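Local atomic coordinates of enoyl-CoA hydratase (Mycobacterium thermoresistibile, PDB entry 3T3W), a protein that probably acts as an enoyl-CoA hydratase of the crotonase family, adding water across the double bond of enoyl-CoA thioesters in lipid metabolism. Residues 24-28 with 29-33; 152-156 with 157-161; 199-203 with 204-208; 246-249 with 250-253. All coordinates share one frame; numbering follows the deposited sequence.

Contact 1 (24-28 with 29-33); sequences YDVSD and RIATI
Asp25 and Thr32 face each other as a hydrogen-bonded antiparallel pair in a two-strand beta hairpin. Asp25 N gives its hydrogen to Thr32 O at 3.0 Å. Thr32 N returns a straighter bond to Asp25 O at 2.8 Å (162° at the hydrogen). In the next such pair Ser27 N bonds Ile30 O and Ile30 N bonds Ser27 O, closing a type I' turn over Asp28 and Arg29. Ser27 O also accepts from Arg211 NH2.

Polar side chains on this face are linked to one another. Ser27 OG donates to the syn lone pair of Asp25 OD2 at 2.9 Å. One water bridges the strands, 2.8 Å from both Asp25 OD2 and Ile30 O and 2.7 Å from Thr32 OG1. At the turn, Asp28 OD2 makes a salt bridge with Arg211, and Arg29 NE bonds Ser66 OG.

The other face is apolar. Chi1 of Tyr24 (-179°) swings the ring towards the other strand, where CD1 meets Ile33 CG1 at 4.1 Å and OH approaches Ala31 CB. Val26 CG2 rests 4.2 Å from Ala31 CB.

Strand 67-72 pairs with strand 30-35 on the side away from strand 22-27. Helix 46-61 covers Tyr24, Ala31 and Ile33; helix 206-217 meets Ile30 and Thr32.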
loop_
_atom_site.group_PDB
_atom_site.type_symbol
_atom_site.label_atom_id
_atom_site.label_comp_id
_atom_site.label_asym_id
_atom_site.label_seq_id
_atom_site.Cartn_x
_atom_site.Cartn_y
_atom_site.Cartn_z
ATOM N N TYR F 24 31.523 24.277 5.233
ATOM C CA TYR F 24 30.444 24.200 6.210
ATOM C C TYR F 24 30.470 25.449 7.059
ATOM O O TYR F 24 31.513 25.796 7.630
ATOM C CB TYR F 24 30.631 22.971 7.083
ATOM C CG TYR F 24 29.590 22.746 8.130
ATOM C CD1 TYR F 24 28.423 22.087 7.838
ATOM C CD2 TYR F 24 29.790 23.149 9.441
ATOM C CE1 TYR F 24 27.472 21.845 8.813
ATOM C CE2 TYR F 24 28.843 22.921 10.425
ATOM C CZ TYR F 24 27.684 22.260 10.110
ATOM O OH TYR F 24 26.728 22.090 11.090
ATOM N N ASP F 25 29.330 26.121 7.175
ATOM C CA ASP F 25 29.241 27.386 7.959
ATOM C C ASP F 25 27.953 27.331 8.755
ATOM O O ASP F 25 26.922 26.957 8.201
ATOM C CB ASP F 25 29.139 28.619 7.029
ATOM C CG ASP F 25 28.749 29.919 7.779
ATOM O OD1 ASP F 25 29.686 30.446 8.389
ATOM O OD2 ASP F 25 27.541 30.398 7.809
ATOM N N VAL F 26 27.995 27.728 10.025
ATOM C CA VAL F 26 26.784 27.918 10.797
ATOM C C VAL F 26 26.714 29.382 11.223
ATOM O O VAL F 26 27.628 29.900 11.877
ATOM C CB VAL F 26 26.745 27.021 12.045
ATOM C CG1 VAL F 26 25.555 27.371 12.967
ATOM C CG2 VAL F 26 26.736 25.566 11.642
ATOM N N SER F 27 25.634 30.037 10.856
ATOM C CA SER F 27 25.338 31.368 11.380
ATOM C C SER F 27 23.855 31.664 11.304
ATOM O O SER F 27 23.172 31.172 10.407
ATOM C CB SER F 27 26.141 32.441 10.656
ATOM O OG SER F 27 25.918 32.371 9.279
ATOM N N ASP F 28 23.354 32.454 12.262
ATOM C CA ASP F 28 21.952 32.832 12.276
ATOM C C ASP F 28 21.005 31.601 12.194
ATOM O O ASP F 28 19.970 31.661 11.522
ATOM C CB ASP F 28 21.639 33.773 11.081
ATOM C CG ASP F 28 22.589 34.958 10.987
ATOM O OD1 ASP F 28 22.704 35.651 11.998
ATOM O OD2 ASP F 28 23.221 35.147 9.907
ATOM N N ARG F 29 21.376 30.526 12.874
ATOM C CA ARG F 29 20.628 29.249 12.947
ATOM C C ARG F 29 20.521 28.499 11.602
ATOM O O ARG F 29 19.692 27.580 11.464
ATOM C CB ARG F 29 19.237 29.425 13.590
ATOM C CG ARG F 29 19.323 30.086 14.977
ATOM C CD ARG F 29 18.048 29.916 15.775
ATOM N NE ARG F 29 17.792 28.491 15.950
ATOM C CZ ARG F 29 18.350 27.699 16.873
ATOM N NH1 ARG F 29 19.179 28.178 17.809
ATOM N NH2 ARG F 29 18.041 26.410 16.871
ATOM N N ILE F 30 21.379 28.862 10.653
ATOM C CA ILE F 30 21.388 28.199 9.321
ATOM C C ILE F 30 22.737 27.522 9.186
ATOM O O ILE F 30 23.755 28.172 9.372
ATOM C CB ILE F 30 21.209 29.235 8.177
ATOM C CG1 ILE F 30 19.870 29.966 8.307
ATOM C CG2 ILE F 30 21.295 28.522 6.805
ATOM C CD1 ILE F 30 19.765 31.217 7.452
ATOM N N ALA F 31 22.748 26.233 8.843
ATOM C CA ALA F 31 23.972 25.528 8.440
ATOM C C ALA F 31 23.999 25.530 6.943
ATOM O O ALA F 31 23.083 24.982 6.309
ATOM C CB ALA F 31 23.963 24.079 8.935
ATOM N N THR F 32 25.029 26.147 6.371
ATOM C CA THR F 32 25.192 26.152 4.934
ATOM C C THR F 32 26.297 25.155 4.548
ATOM O O THR F 32 27.465 25.297 4.989
ATOM C CB THR F 32 25.548 27.548 4.413
ATOM O OG1 THR F 32 24.528 28.466 4.863
ATOM C CG2 THR F 32 25.630 27.530 2.895
ATOM N N ILE F 33 25.892 24.143 3.780
ATOM C CA ILE F 33 26.780 23.090 3.314
ATOM C C ILE F 33 27.041 23.368 1.831
ATOM O O ILE F 33 26.115 23.353 1.013
ATOM C CB ILE F 33 26.120 21.691 3.442
ATOM C CG1 ILE F 33 25.688 21.406 4.890
ATOM C CG2 ILE F 33 27.037 20.596 2.887
ATOM C CD1 ILE F 33 24.878 20.129 5.121
HETATM O O HOH W 1 24.941 29.538 7.265
#

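Contact 2 (152-156 with 157-161); sequences DPVVL and MDIGG. Unlike the reference sequence in segment 157-161: Asp158 (reference Gly).
The backbone from Val154 to Ile159 winds through a short 3-10 turn, with Met157 N bonded to Val154 O at 2.8 Å and Asp158 N to Val155 O at 2.9 Å. This tight turn belongs to the loop between strand 149-151 and helix 167-171 of the crotonase-like fold. Both donors sit well above the plane of the carbonyl they use. Ile159 N adds a weak, longer bond to Val154 O, which thus accepts from two residues. Gly160 then reverses the chain as the centre of an inverse gamma turn.

Val154 packs against the far end of the loop. Its CG2 lies between the backbone N and the carbonyl carbon (chi1 of CG1 -68°), and from there it reaches both Ile159 CB, at 4.1 Å, and the backbone of Gly161. Val155 CG2 approaches Ile159 O at 3.5 Å. Met157 keeps CB near Val154 O, and its extended chain leads away.

Asp152 ties the start of the loop to its end. OD1 makes a weak bond to Val154 N and a further one to Ser130 OG. OD2 accepts from Val162 N and His167 NE2. Two partners for each oxygen probably fix the carboxylate's rotation.

Leu156 packs on Met220 of the second subunit and Val155 on its Ala224. Ile159 touches His252 and His256 of the zinc site. Packing is tight at Gly161: its CA is 3.4 Å from Val154 CG2, closer than usual for two carbons, and also 3.4 Å from Asp152 OD2.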
loop_
_atom_site.group_PDB
_atom_site.type_symbol
_atom_site.label_atom_id
_atom_site.label_comp_id
_atom_site.label_asym_id
_atom_site.label_seq_id
_atom_site.Cartn_x
_atom_site.Cartn_y
_atom_site.Cartn_z
ATOM N N ASP F 152 18.720 13.042 -16.290
ATOM C CA ASP F 152 19.285 11.762 -15.899
ATOM C C ASP F 152 19.433 10.891 -17.134
ATOM O O ASP F 152 18.549 10.084 -17.394
ATOM C CB ASP F 152 18.435 11.072 -14.849
ATOM C CG ASP F 152 19.048 9.788 -14.356
ATOM O OD1 ASP F 152 20.226 9.492 -14.761
ATOM O OD2 ASP F 152 18.328 9.058 -13.623
ATOM N N PRO F 153 20.561 11.044 -17.868
ATOM C CA PRO F 153 20.793 10.274 -19.089
ATOM C C PRO F 153 21.454 8.900 -18.918
ATOM O O PRO F 153 22.101 8.397 -19.886
ATOM C CB PRO F 153 21.684 11.202 -19.908
ATOM C CG PRO F 153 22.440 11.983 -18.913
ATOM C CD PRO F 153 21.539 12.144 -17.715
ATOM N N VAL F 154 21.298 8.254 -17.763
ATOM C CA VAL F 154 22.017 6.975 -17.533
ATOM C C VAL F 154 21.518 5.806 -18.335
ATOM O O VAL F 154 22.216 4.810 -18.417
ATOM C CB VAL F 154 22.098 6.518 -16.043
ATOM C CG1 VAL F 154 22.977 7.455 -15.256
ATOM C CG2 VAL F 154 20.723 6.319 -15.430
ATOM N N VAL F 155 20.357 5.923 -19.010
ATOM C CA VAL F 155 19.910 4.844 -19.917
ATOM C C VAL F 155 20.984 4.583 -20.987
ATOM O O VAL F 155 21.213 3.412 -21.383
ATOM C CB VAL F 155 18.498 5.123 -20.517
ATOM C CG1 VAL F 155 18.229 4.308 -21.789
ATOM C CG2 VAL F 155 17.394 4.855 -19.460
ATOM N N LEU F 156 21.666 5.646 -21.417
ATOM C CA LEU F 156 22.808 5.510 -22.331
ATOM C C LEU F 156 23.898 4.546 -21.836
ATOM O O LEU F 156 24.606 3.920 -22.658
ATOM C CB LEU F 156 23.459 6.875 -22.574
ATOM C CG LEU F 156 22.804 7.765 -23.602
ATOM C CD1 LEU F 156 23.314 9.193 -23.397
ATOM C CD2 LEU F 156 23.108 7.266 -25.008
ATOM N N MET F 157 24.058 4.445 -20.522
ATOM C CA MET F 157 25.026 3.549 -19.897
ATOM C C MET F 157 24.422 2.202 -19.476
ATOM O O MET F 157 25.041 1.482 -18.720
ATOM C CB MET F 157 25.613 4.210 -18.651
ATOM C CG MET F 157 26.426 5.433 -18.931
ATOM S SD MET F 157 27.011 6.128 -17.355
ATOM C CE MET F 157 28.031 7.466 -18.003
ATOM N N ASP F 158 23.230 1.896 -19.971
ATOM C CA ASP F 158 22.519 0.641 -19.729
ATOM C C ASP F 158 21.840 0.504 -18.385
ATOM O O ASP F 158 21.542 -0.606 -17.953
ATOM C CB ASP F 158 23.353 -0.604 -20.062
ATOM C CG ASP F 158 22.859 -1.277 -21.342
ATOM O OD1 ASP F 158 21.794 -1.989 -21.359
ATOM O OD2 ASP F 158 23.511 -1.003 -22.338
ATOM N N ILE F 159 21.518 1.627 -17.757
ATOM C CA ILE F 159 20.925 1.607 -16.448
ATOM C C ILE F 159 19.582 2.329 -16.440
ATOM O O ILE F 159 19.449 3.377 -17.077
ATOM C CB ILE F 159 21.849 2.359 -15.447
ATOM C CG1 ILE F 159 23.277 1.848 -15.522
ATOM C CG2 ILE F 159 21.308 2.234 -14.035
ATOM C CD1 ILE F 159 23.413 0.396 -15.168
ATOM N N GLY F 160 18.587 1.789 -15.734
ATOM C CA GLY F 160 17.260 2.358 -15.739
ATOM C C GLY F 160 17.025 3.509 -14.759
ATOM O O GLY F 160 16.207 3.366 -13.832
ATOM N N GLY F 161 17.777 4.595 -14.904
ATOM C CA GLY F 161 17.675 5.718 -13.974
ATOM C C GLY F 161 18.639 5.519 -12.812
ATOM O O GLY F 161 19.083 4.380 -12.525
#

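Contact 3 (199-203 with 204-208); sequences RVVPR and DRLDA
Arg205 folds back over Pro202 where strand 199-201 gives way to helix 206-217. Its backbone N bonds Pro202 O at 3.0 Å. One residue on, Leu206 N bonds Arg203 O at 3.2 Å and nearly straight at the hydrogen (168°). These two bonds, each spanning three residues, lead the chain into the helix.

The Arg205 side chain starts with CB 3.8 Å from Pro202 O. The chain then bends at chi2 and chi3 (chi3 -59°), which brings the guanidinium back beside the proline. NE makes a salt bridge with Glu209, one helical turn on. CZ sits 3.8 Å from Pro202 CD. NH1 meets Pro202 CG. NH2 comes nearest, 3.5 Å from Pro202 CD. The proline CD lies over one face of the guanidinium, toward its rim, and the two side chains run side by side in the same direction.

Two waters add further links between Arg203 and Asp207. One donates to Arg203 O and accepts from Asp207 N. The second accepts from Arg203 NH1 and donates to Asp207 OD2, so the two charges are linked without touching. Asp207 also forms a salt bridge with Arg71.

Inside, Val201 CG2 meets Leu206 CD1 at 3.8 Å, the two side chains crossing at about a right angle. Both pack on Ile143 of strand 141-145, the neighbour of strand 199-201, which is the outermost strand of the sheet within this chain.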
loop_
_atom_site.group_PDB
_atom_site.type_symbol
_atom_site.label_atom_id
_atom_site.label_comp_id
_atom_site.label_asym_id
_atom_site.label_seq_id
_atom_site.Cartn_x
_atom_site.Cartn_y
_atom_site.Cartn_z
ATOM N N ARG F 199 10.717 27.241 -6.495
ATOM C CA ARG F 199 10.806 28.627 -6.967
ATOM C C ARG F 199 11.993 28.706 -7.912
ATOM O O ARG F 199 12.992 28.077 -7.666
ATOM C CB ARG F 199 11.123 29.549 -5.800
ATOM C CG ARG F 199 10.005 29.664 -4.799
ATOM C CD ARG F 199 10.140 30.900 -3.906
ATOM N NE ARG F 199 9.296 30.695 -2.713
ATOM C CZ ARG F 199 9.543 31.228 -1.521
ATOM N NH1 ARG F 199 10.628 31.983 -1.352
ATOM N NH2 ARG F 199 8.698 31.018 -0.508
ATOM N N VAL F 200 11.834 29.449 -8.990
ATOM C CA VAL F 200 12.902 29.729 -9.951
ATOM C C VAL F 200 13.259 31.208 -9.794
ATOM O O VAL F 200 12.360 32.090 -9.750
ATOM C CB VAL F 200 12.439 29.469 -11.410
ATOM C CG1 VAL F 200 13.566 29.835 -12.405
ATOM C CG2 VAL F 200 11.928 28.017 -11.547
ATOM N N VAL F 201 14.559 31.479 -9.681
ATOM C CA VAL F 201 15.053 32.818 -9.398
ATOM C C VAL F 201 16.244 33.090 -10.321
ATOM O O VAL F 201 16.843 32.163 -10.901
ATOM C CB VAL F 201 15.518 32.962 -7.916
ATOM C CG1 VAL F 201 14.370 32.614 -6.942
ATOM C CG2 VAL F 201 16.713 32.069 -7.624
ATOM N N PRO F 202 16.564 34.365 -10.500
ATOM C CA PRO F 202 17.745 34.676 -11.333
ATOM C C PRO F 202 19.017 34.103 -10.734
ATOM O O PRO F 202 19.151 34.060 -9.524
ATOM C CB PRO F 202 17.781 36.217 -11.318
ATOM C CG PRO F 202 16.323 36.594 -11.127
ATOM C CD PRO F 202 15.793 35.566 -10.139
ATOM N N ARG F 203 19.959 33.684 -11.590
ATOM C CA ARG F 203 21.180 33.060 -11.144
ATOM C C ARG F 203 21.924 33.923 -10.138
ATOM O O ARG F 203 22.373 33.461 -9.100
ATOM C CB ARG F 203 22.088 32.740 -12.351
ATOM C CG ARG F 203 23.510 32.307 -12.039
ATOM C CD ARG F 203 23.554 30.991 -11.295
ATOM N NE ARG F 203 24.937 30.593 -10.895
ATOM C CZ ARG F 203 25.417 30.694 -9.651
ATOM N NH1 ARG F 203 24.672 31.225 -8.670
ATOM N NH2 ARG F 203 26.646 30.273 -9.371
ATOM N N ASP F 204 22.001 35.215 -10.418
ATOM C CA ASP F 204 22.776 36.068 -9.533
ATOM C C ASP F 204 22.132 36.376 -8.173
ATOM O O ASP F 204 22.777 36.992 -7.342
ATOM C CB ASP F 204 23.221 37.343 -10.262
ATOM C CG ASP F 204 22.114 38.304 -10.536
ATOM O OD1 ASP F 204 20.956 38.157 -10.077
ATOM O OD2 ASP F 204 22.429 39.296 -11.247
ATOM N N ARG F 205 20.879 35.957 -7.960
ATOM C CA ARG F 205 20.190 36.090 -6.687
ATOM C C ARG F 205 19.939 34.772 -5.990
ATOM O O ARG F 205 19.323 34.772 -4.927
ATOM C CB ARG F 205 18.794 36.706 -6.861
ATOM C CG ARG F 205 18.761 38.148 -7.127
ATOM C CD ARG F 205 17.569 38.795 -6.437
ATOM N NE ARG F 205 16.279 38.246 -6.857
ATOM C CZ ARG F 205 15.593 38.663 -7.918
ATOM N NH1 ARG F 205 16.088 39.554 -8.765
ATOM N NH2 ARG F 205 14.406 38.151 -8.170
ATOM N N LEU F 206 20.395 33.656 -6.575
ATOM C CA LEU F 206 20.080 32.337 -6.012
ATOM C C LEU F 206 20.477 32.203 -4.526
ATOM O O LEU F 206 19.674 31.771 -3.705
ATOM C CB LEU F 206 20.766 31.277 -6.861
ATOM C CG LEU F 206 20.598 29.853 -6.339
ATOM C CD1 LEU F 206 19.118 29.464 -6.270
ATOM C CD2 LEU F 206 21.403 28.880 -7.218
ATOM N N ASP F 207 21.717 32.559 -4.184
ATOM C CA ASP F 207 22.182 32.470 -2.812
ATOM C C ASP F 207 21.391 33.369 -1.846
ATOM O O ASP F 207 20.984 32.916 -0.763
ATOM C CB ASP F 207 23.681 32.761 -2.699
ATOM C CG ASP F 207 24.538 31.591 -3.123
ATOM O OD1 ASP F 207 24.094 30.412 -2.973
ATOM O OD2 ASP F 207 25.695 31.860 -3.562
ATOM N N ALA F 208 21.130 34.606 -2.254
ATOM C CA ALA F 208 20.384 35.553 -1.394
ATOM C C ALA F 208 18.972 35.097 -1.181
ATOM O O ALA F 208 18.482 35.141 -0.063
ATOM C CB ALA F 208 20.398 37.018 -1.943
HETATM O O HOH W 2 23.732 33.621 -6.237
HETATM O O HOH W 3 26.133 32.484 -6.429
#

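Contact 4 (246-249 with 250-253); sequences QSVF and DIHQ. With ZN (zinc ion), chain T.
The zinc site takes two of its ligands, His252 and His256, from helix 241-263; this contact holds the first. His252 NE2 binds the zinc ion at 2.1 Å, beside a water, Glu102, Glu163 and His256. Held by zinc at NE2 and by Gly161 O at ND1, the ring probably has little freedom to turn. In the backbone, His252 N bonds Val248 O at 2.8 Å and almost straight (173°).

Gln253 belongs to the second shell. Its NE2 bonds the zinc ligand Glu102. With Gln253 CG anti to the carbonyl carbon (chi1 -66°), the chain passes over Phe249. CG stands 4.1 Å from the centroid of that ring, a CH-pi contact over one face toward the rim. NE2 lies 3.4 Å from Phe249 CZ, and the amide is turned 44° from the ring.

Asp250 faces other partners. OD1 bonds Tyr99 OH, and OD2 makes a salt bridge with Arg230 of the fourth subunit. Val248 CG2 and Ile251 CD1 touch loosely at 4.4 Å.

Helix 95-115 lies against this helix. Its Tyr99 meets the Phe249 ring edge-to-face, and its Leu107 packs on Gln246 and Phe249. The second and fifth subunits also pack on the helix, reaching Ser247 and Ile251.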
loop_
_atom_site.group_PDB
_atom_site.type_symbol
_atom_site.label_atom_id
_atom_site.label_comp_id
_atom_site.label_asym_id
_atom_site.label_seq_id
_atom_site.Cartn_x
_atom_site.Cartn_y
_atom_site.Cartn_z
ATOM N N GLN F 246 13.284 1.355 -2.402
ATOM C CA GLN F 246 13.965 0.083 -2.252
ATOM C C GLN F 246 13.770 -0.818 -3.487
ATOM O O GLN F 246 14.737 -1.474 -3.970
ATOM C CB GLN F 246 13.549 -0.606 -0.949
ATOM C CG GLN F 246 13.908 0.134 0.342
ATOM C CD GLN F 246 15.390 0.353 0.526
ATOM O OE1 GLN F 246 16.222 -0.439 0.062
ATOM N NE2 GLN F 246 15.745 1.427 1.254
ATOM N N SER F 247 12.542 -0.849 -4.015
ATOM C CA SER F 247 12.248 -1.650 -5.188
ATOM C C SER F 247 13.085 -1.228 -6.381
ATOM O O SER F 247 13.676 -2.089 -7.087
ATOM C CB SER F 247 10.757 -1.581 -5.520
ATOM O OG SER F 247 10.376 -2.624 -6.377
ATOM N N VAL F 248 13.154 0.078 -6.635
ATOM C CA VAL F 248 13.839 0.551 -7.823
ATOM C C VAL F 248 15.347 0.386 -7.683
ATOM O O VAL F 248 16.047 0.153 -8.665
ATOM C CB VAL F 248 13.417 1.992 -8.221
ATOM C CG1 VAL F 248 14.158 2.401 -9.491
ATOM C CG2 VAL F 248 11.892 2.031 -8.463
ATOM N N PHE F 249 15.860 0.404 -6.464
ATOM C CA PHE F 249 17.287 0.145 -6.266
ATOM C C PHE F 249 17.676 -1.211 -6.864
ATOM O O PHE F 249 18.651 -1.309 -7.596
ATOM C CB PHE F 249 17.689 0.249 -4.791
ATOM C CG PHE F 249 19.153 0.054 -4.570
ATOM C CD1 PHE F 249 20.044 1.046 -4.897
ATOM C CD2 PHE F 249 19.645 -1.140 -4.102
ATOM C CE1 PHE F 249 21.397 0.889 -4.688
ATOM C CE2 PHE F 249 21.036 -1.318 -3.898
ATOM C CZ PHE F 249 21.895 -0.275 -4.194
ATOM N N ASP F 250 16.875 -2.240 -6.623
ATOM C CA ASP F 250 17.142 -3.528 -7.236
ATOM C C ASP F 250 17.004 -3.499 -8.776
ATOM O O ASP F 250 17.812 -4.131 -9.472
ATOM C CB ASP F 250 16.280 -4.648 -6.637
ATOM C CG ASP F 250 16.600 -4.857 -5.160
ATOM O OD1 ASP F 250 17.805 -5.179 -4.885
ATOM O OD2 ASP F 250 15.695 -4.628 -4.295
ATOM N N ILE F 251 16.013 -2.781 -9.288
ATOM C CA ILE F 251 15.894 -2.603 -10.756
ATOM C C ILE F 251 17.198 -1.971 -11.332
ATOM O O ILE F 251 17.749 -2.424 -12.339
ATOM C CB ILE F 251 14.637 -1.785 -11.094
ATOM C CG1 ILE F 251 13.376 -2.566 -10.712
ATOM C CG2 ILE F 251 14.634 -1.326 -12.587
ATOM C CD1 ILE F 251 12.060 -1.774 -10.679
ATOM N N HIS F 252 17.672 -0.919 -10.679
ATOM C CA HIS F 252 18.922 -0.261 -11.032
ATOM C C HIS F 252 20.068 -1.259 -11.037
ATOM O O HIS F 252 20.856 -1.317 -12.000
ATOM C CB HIS F 252 19.141 0.891 -10.084
ATOM C CG HIS F 252 20.454 1.608 -10.298
ATOM N ND1 HIS F 252 20.537 2.788 -10.954
ATOM C CD2 HIS F 252 21.751 1.277 -9.903
ATOM C CE1 HIS F 252 21.835 3.177 -11.005
ATOM N NE2 HIS F 252 22.584 2.255 -10.380
ATOM N N GLN F 253 20.138 -2.095 -10.022
ATOM C CA GLN F 253 21.196 -3.086 -9.934
ATOM C C GLN F 253 21.126 -4.159 -11.033
ATOM O O GLN F 253 22.159 -4.700 -11.447
ATOM C CB GLN F 253 21.236 -3.692 -8.520
ATOM C CG GLN F 253 21.636 -2.695 -7.438
ATOM C CD GLN F 253 23.017 -2.103 -7.620
ATOM O OE1 GLN F 253 23.915 -2.764 -8.120
ATOM N NE2 GLN F 253 23.178 -0.834 -7.273
HETATM ZN ZN ZN T . 24.593 2.370 -9.887
HETATM O O HOH W 4 25.075 3.649 -11.498
#

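Contact 4 is wholly buried, among helices and other subunits; contacts 1, 2 and 3 are partly buried and hold exposed residues. Contacts 1 and 3 belong to the same sheet, at its outermost strands within the chain, with about 7 Å between nearest atoms. Their polar groups use bridging waters and salt bridges. Contacts 2 and 4 meet directly at the zinc ligand. The loop of contact 2 thus backs the metal site of contact 4, and both touch the second subunit. Contact 1 lies across the chain's centre from both. Contact 1 rests on strand pairing, contact 2 on a loop with a 3-10 segment, contact 3 on a strand-to-helix turn and contact 4 on regular helix.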